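Local structure of alkaline serine protease (Pseudoalteromonas sp., 1V6C) at residues Q195-G200 against A408-Q413. The protein probably hydrolyses peptide bonds as an alkaline serine endopeptidase of the subtilisin-like family. Residues are numbered along the deposited sequence; the frame is centred on the assembly and turned at random.
Sequences QVEISG and AGRDNQ. With CA (calcium ion), chain D; CA (calcium ion), chain E.
Arg-410 reaches across to the backbone of Val-196, its chain stretched almost straight from CG to NE and CG set opposite the backbone N (chi1 -179°). Its guanidinium straddles the carbonyl oxygen of Val-196: NH1 donates over 3.1 Å, and NE adds a weak bond to the same O at 3.3 Å. That oxygen lies close to the guanidinium plane, yet NH1 stands above the carbonyl plane, not on a lone pair. A long, planar, multiply donating arginine suits a span from a loop to a strand.

Val-196 turns its branched end to the loop: CG2 presses on Asn-412 O at 3.2 Å and CG1 meets both Asn-412 O and Gln-413 O, a short side chain packed tightly on the turn. Glu-197 runs obliquely to Arg-410, its carboxylate plane 56° from the guanidinium. OE1 and NH1, 4.6 Å apart, are linked through a water that donates to OE1 and accepts from NH1, while the direct salt bridge of Glu-197 goes to Arg-395.

Each segment binds its own calcium ion. Gln-195, whose neutral amide is also held by Asp-172, gives OE1 to one at 2.4 Å beside the carbonyls of Ala-169, Tyr-171 and Val-174; a water on this ion also donates to Gln-195 O and Glu-197 OE1. The other is held by Gly-409 O, Asp-411 OD1, Asp-404 OD1, the Leu-405 and Val-407 carbonyls and a water. Thr-414 engages Asp-411 OD2, and glycine suits 409, where a CB would jam against the preceding carbonyl O. The arrangement joins strand 196-201, paired in parallel with 174-180 in the central sheet of the subtilisin fold, to a calcium-binding loop between helices 391-401 and 421-430.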
loop_
_atom_site.group_PDB
_atom_site.type_symbol
_atom_site.label_atom_id
_atom_site.label_comp_id
_atom_site.label_asym_id
_atom_site.label_seq_id
_atom_site.Cartn_x
_atom_site.Cartn_y
_atom_site.Cartn_z
ATOM N N GLN A 195 8.737 -9.479 -16.596
ATOM C CA GLN A 195 7.280 -9.451 -16.681
ATOM C C GLN A 195 6.764 -8.170 -16.016
ATOM O O GLN A 195 5.704 -7.671 -16.385
ATOM C CB GLN A 195 6.659 -10.667 -15.986
ATOM C CG GLN A 195 6.587 -11.941 -16.830
ATOM C CD GLN A 195 5.550 -11.868 -17.949
ATOM O OE1 GLN A 195 4.457 -11.333 -17.768
ATOM N NE2 GLN A 195 5.884 -12.436 -19.103
ATOM N N VAL A 196 7.505 -7.645 -15.037
ATOM C CA VAL A 196 7.086 -6.411 -14.360
ATOM C C VAL A 196 6.681 -5.428 -15.455
ATOM O O VAL A 196 7.468 -5.103 -16.352
ATOM C CB VAL A 196 8.216 -5.819 -13.486
ATOM C CG1 VAL A 196 7.798 -4.457 -12.939
ATOM C CG2 VAL A 196 8.507 -6.759 -12.322
ATOM N N GLU A 197 5.446 -4.953 -15.369
ATOM C CA GLU A 197 4.886 -4.088 -16.397
ATOM C C GLU A 197 4.639 -2.638 -16.016
ATOM O O GLU A 197 4.761 -1.739 -16.850
ATOM C CB GLU A 197 3.573 -4.717 -16.859
ATOM C CG GLU A 197 3.117 -4.347 -18.248
ATOM C CD GLU A 197 2.011 -5.263 -18.727
ATOM O OE1 GLU A 197 2.150 -6.493 -18.552
ATOM O OE2 GLU A 197 1.011 -4.764 -19.282
ATOM N N ILE A 198 4.287 -2.405 -14.759
ATOM C CA ILE A 198 3.989 -1.051 -14.321
ATOM C C ILE A 198 4.170 -0.962 -12.810
ATOM O O ILE A 198 4.202 -1.984 -12.121
ATOM C CB ILE A 198 2.540 -0.687 -14.733
ATOM C CG1 ILE A 198 2.309 0.823 -14.625
ATOM C CG2 ILE A 198 1.545 -1.458 -13.872
ATOM C CD1 ILE A 198 1.064 1.288 -15.368
ATOM N N SER A 199 4.287 0.260 -12.300
ATOM C CA SER A 199 4.491 0.470 -10.872
ATOM C C SER A 199 3.364 1.257 -10.208
ATOM O O SER A 199 2.671 2.045 -10.848
ATOM C CB SER A 199 5.811 1.212 -10.643
ATOM O OG SER A 199 6.912 0.498 -11.180
ATOM N N GLY A 200 3.202 1.031 -8.909
ATOM C CA GLY A 200 2.192 1.732 -8.144
ATOM C C GLY A 200 2.704 1.961 -6.736
ATOM O O GLY A 200 3.696 1.346 -6.335
ATOM N N ALA A 408 16.192 4.883 -18.153
ATOM C CA ALA A 408 15.345 5.161 -19.308
ATOM C C ALA A 408 14.803 3.882 -19.936
ATOM O O ALA A 408 15.529 2.896 -20.091
ATOM C CB ALA A 408 16.130 5.962 -20.350
ATOM N N GLY A 409 13.523 3.910 -20.298
ATOM C CA GLY A 409 12.893 2.758 -20.918
ATOM C C GLY A 409 12.369 1.752 -19.913
ATOM O O GLY A 409 12.547 1.913 -18.706
ATOM N N ARG A 410 11.714 0.708 -20.410
ATOM C CA ARG A 410 11.174 -0.324 -19.532
ATOM C C ARG A 410 12.312 -1.046 -18.819
ATOM O O ARG A 410 13.329 -1.371 -19.430
ATOM C CB ARG A 410 10.356 -1.335 -20.341
ATOM C CG ARG A 410 9.723 -2.438 -19.499
ATOM C CD ARG A 410 8.908 -3.401 -20.352
ATOM N NE ARG A 410 8.209 -4.393 -19.540
ATOM C CZ ARG A 410 7.281 -5.225 -20.006
ATOM N NH1 ARG A 410 6.700 -6.092 -19.189
ATOM N NH2 ARG A 410 6.935 -5.192 -21.289
ATOM N N ASP A 411 12.150 -1.276 -17.518
ATOM C CA ASP A 411 13.156 -1.990 -16.745
ATOM C C ASP A 411 12.461 -3.011 -15.851
ATOM O O ASP A 411 11.254 -2.919 -15.616
ATOM C CB ASP A 411 14.018 -1.027 -15.910
ATOM C CG ASP A 411 13.196 -0.116 -15.013
ATOM O OD1 ASP A 411 13.029 1.070 -15.361
ATOM O OD2 ASP A 411 12.719 -0.588 -13.963
ATOM N N ASN A 412 13.221 -3.987 -15.364
ATOM C CA ASN A 412 12.665 -5.047 -14.529
ATOM C C ASN A 412 12.188 -4.606 -13.151
ATOM O O ASN A 412 11.375 -5.288 -12.525
ATOM C CB ASN A 412 13.684 -6.179 -14.370
ATOM C CG ASN A 412 13.953 -6.916 -15.670
ATOM O OD1 ASN A 412 14.596 -7.968 -15.673
ATOM N ND2 ASN A 412 13.464 -6.372 -16.781
ATOM N N GLN A 413 12.690 -3.475 -12.675
ATOM C CA GLN A 413 12.300 -2.976 -11.363
ATOM C C GLN A 413 10.959 -2.248 -11.355
ATOM O O GLN A 413 10.104 -2.520 -10.510
ATOM C CB GLN A 413 13.379 -2.036 -10.808
ATOM C CG GLN A 413 14.626 -2.744 -10.290
ATOM C CD GLN A 413 15.496 -3.304 -11.397
ATOM O OE1 GLN A 413 16.174 -4.317 -11.214
ATOM N NE2 GLN A 413 15.497 -2.641 -12.544
HETATM CA CA CA D . 12.475 2.952 -16.652
HETATM CA CA CA E . 2.355 -10.645 -16.744
HETATM O O HOH W 1 3.164 -8.438 -16.986
HETATM O O HOH W 2 4.422 -7.402 -20.218
HETATM O O HOH W 3 10.393 2.507 -15.659
#